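Local coordinates for Alpha/beta hydrolase fold protein (Marinomonas mediterranea, PDB 6CXT), which carries, through this carrier-protein domain, the phosphopantetheine-tethered group that a flavin-dependent oxidase converts to pyrrole in thiotemplated pyrrole biosynthesis, at residues 24-27 / 28-32. Sequence-based numbering, arbitrary orientation.
Sequences NTPL and LELGI
The puckered pyrrolidine ring of P26 meets the flat carboxylate of E29 at its rim and L30 over one face. E29 OE1 lies close to the mean plane of the ring, 3.8 Å from P26 CB and a little farther from CG, with the carboxylate turned nearly perpendicular to the ring; E29 CB touches P26 CB at the same distance. With CG anti to the backbone N (chi1 175°) and the chain extended beyond it, the glutamate runs past the ring. L30 CD1 stands over one face, displaced toward the CD edge and closest to P26 CD at 4.0 Å. The P26 carbonyl accepts the amide of L30, with P26 O and L30 N 3.0 Å apart and the donor tilted 28° from the carbonyl plane. L30 CB and CG lie against the same oxygen.

Just before the proline, T25 CG2 touches L30 CD1 at 3.7 Å and, on an adjoining side, I32 CD1 slightly farther off, crossing each side chain at about a right angle. Its hydroxyl is bonded to the amide of D22.

L28 to G31 form a type I turn. I32 N reaches back to L27 O at 2.9 Å, a weak bond because it is bent to 123° at the hydrogen. G31 N to L28 O and I32 N to L27 O are the 5→2 and 6→1 bonds of a Schellman motif, with G31 as the C' residue of positive phi, and L27 CD2 on I32 CG2 at 4.0 Å supplies its hydrophobic contact.

Here the motif closes a lone helical turn between helix 7-13 and helix 35-49 of the carrier-protein domain, with G31 about 11 Å from the bound pyrrolyl-phosphopantetheine. L27 and I32 pack on I9 of helix 7-13, L28 rests on P60 and F63 and on H176 of the neighbouring butyryl-CoA dehydrogenase chain, and I32 O accepts a bond from S37 OG in helix 35-49.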
ATOM      1  N   ASN A  24      10.804   5.981 -46.896  1.00 30.87           N
ATOM      2  CA  ASN A  24       9.497   6.550 -47.379  1.00 35.05           C
ATOM      3  C   ASN A  24       8.279   6.332 -46.496  1.00 36.86           C
ATOM      4  O   ASN A  24       7.196   6.869 -46.782  1.00 34.85           O
ATOM      5  CB  ASN A  24       9.148   5.994 -48.762  1.00 37.44           C
ATOM      6  CG  ASN A  24      10.128   6.463 -49.809  1.00 40.41           C
ATOM      7  OD1 ASN A  24      10.468   7.663 -49.868  1.00 36.49           O
ATOM      8  ND2 ASN A  24      10.669   5.520 -50.571  1.00 38.85           N
ATOM      9  N   THR A  25       8.426   5.512 -45.464  1.00 32.57           N
ATOM     10  CA  THR A  25       7.293   5.251 -44.561  1.00 35.68           C
ATOM     11  C   THR A  25       6.804   6.581 -43.945  1.00 32.32           C
ATOM     12  O   THR A  25       7.614   7.361 -43.430  1.00 32.36           O
ATOM     13  CB  THR A  25       7.700   4.219 -43.502  1.00 36.28           C
ATOM     14  OG1 THR A  25       8.282   3.079 -44.184  1.00 35.47           O
ATOM     15  CG2 THR A  25       6.471   3.789 -42.659  1.00 32.87           C
ATOM     16  N   PRO A  26       5.497   6.880 -44.100  1.00 32.54           N
ATOM     17  CA  PRO A  26       4.987   8.124 -43.546  1.00 34.96           C
ATOM     18  C   PRO A  26       4.850   8.012 -42.000  1.00 32.79           C
ATOM     19  O   PRO A  26       3.891   7.394 -41.505  1.00 36.11           O
ATOM     20  CB  PRO A  26       3.639   8.317 -44.253  1.00 34.05           C
ATOM     21  CG  PRO A  26       3.244   6.969 -44.757  1.00 33.69           C
ATOM     22  CD  PRO A  26       4.466   6.103 -44.825  1.00 34.01           C
ATOM     23  N   LEU A  27       5.828   8.613 -41.310  1.00 31.17           N
ATOM     24  CA  LEU A  27       6.039   8.466 -39.831  1.00 32.63           C
ATOM     25  C   LEU A  27       4.899   9.091 -39.032  1.00 33.85           C
ATOM     26  O   LEU A  27       4.419   8.486 -38.058  1.00 35.82           O
ATOM     27  CB  LEU A  27       7.387   9.063 -39.389  1.00 29.85           C
ATOM     28  CG  LEU A  27       8.689   8.441 -40.000  1.00 30.14           C
ATOM     29  CD1 LEU A  27       9.923   9.191 -39.542  1.00 29.46           C
ATOM     30  CD2 LEU A  27       8.798   6.939 -39.722  1.00 32.80           C
ATOM     31  N   LEU A  28       4.469  10.278 -39.458  1.00 32.73           N
ATOM     32  CA  LEU A  28       3.352  10.993 -38.821  1.00 32.53           C
ATOM     33  C   LEU A  28       2.050  10.380 -39.168  1.00 37.31           C
ATOM     34  O   LEU A  28       1.207  10.167 -38.300  1.00 36.32           O
ATOM     35  CB  LEU A  28       3.329  12.454 -39.214  1.00 33.22           C
ATOM     36  CG  LEU A  28       4.535  13.259 -38.745  1.00 31.16           C
ATOM     37  CD1 LEU A  28       4.553  14.574 -39.479  1.00 32.69           C
ATOM     38  CD2 LEU A  28       4.574  13.488 -37.232  1.00 33.62           C
ATOM     39  N   GLU A  29       1.856  10.104 -40.446  1.00 35.31           N
ATOM     40  CA  GLU A  29       0.580   9.596 -40.875  1.00 39.22           C
ATOM     41  C   GLU A  29       0.247   8.241 -40.275  1.00 39.38           C
ATOM     42  O   GLU A  29      -0.907   7.969 -39.988  1.00 42.42           O
ATOM     43  CB  GLU A  29       0.525   9.558 -42.405  1.00 38.17           C
ATOM     44  CG  GLU A  29      -0.748   8.928 -42.967  1.00 44.27           C
ATOM     45  CD  GLU A  29      -0.772   8.954 -44.495  1.00 48.53           C
ATOM     46  OE1 GLU A  29       0.134   9.570 -45.116  1.00 42.76           O
ATOM     47  OE2 GLU A  29      -1.700   8.357 -45.064  1.00 52.13           O
ATOM     48  N   LEU A  30       1.246   7.382 -40.089  1.00 41.48           N
ATOM     49  CA  LEU A  30       0.973   6.048 -39.552  1.00 39.18           C
ATOM     50  C   LEU A  30       1.055   5.994 -38.018  1.00 38.97           C
ATOM     51  O   LEU A  30       0.847   4.938 -37.439  1.00 36.16           O
ATOM     52  CB  LEU A  30       1.863   4.965 -40.182  1.00 39.60           C
ATOM     53  CG  LEU A  30       1.658   4.588 -41.655  1.00 39.05           C
ATOM     54  CD1 LEU A  30       2.813   3.693 -42.048  1.00 39.83           C
ATOM     55  CD2 LEU A  30       0.320   3.884 -41.913  1.00 37.98           C
ATOM     56  N   GLY A  31       1.343   7.125 -37.384  1.00 35.35           N
ATOM     57  CA  GLY A  31       1.294   7.198 -35.914  1.00 36.45           C
ATOM     58  C   GLY A  31       2.583   6.727 -35.274  1.00 35.86           C
ATOM     59  O   GLY A  31       2.661   6.544 -34.053  1.00 33.38           O
ATOM     60  N   ILE A  32       3.626   6.549 -36.086  1.00 32.16           N
ATOM     61  CA  ILE A  32       4.912   6.086 -35.591  1.00 30.43           C
ATOM     62  C   ILE A  32       5.562   7.166 -34.723  1.00 34.29           C
ATOM     63  O   ILE A  32       6.144   6.863 -33.655  1.00 33.07           O
ATOM     64  CB  ILE A  32       5.822   5.664 -36.781  1.00 32.59           C
ATOM     65  CG1 ILE A  32       5.209   4.419 -37.482  1.00 33.08           C
ATOM     66  CG2 ILE A  32       7.255   5.465 -36.327  1.00 30.93           C
ATOM     67  CD1 ILE A  32       5.880   4.055 -38.821  1.00 34.76           C
TER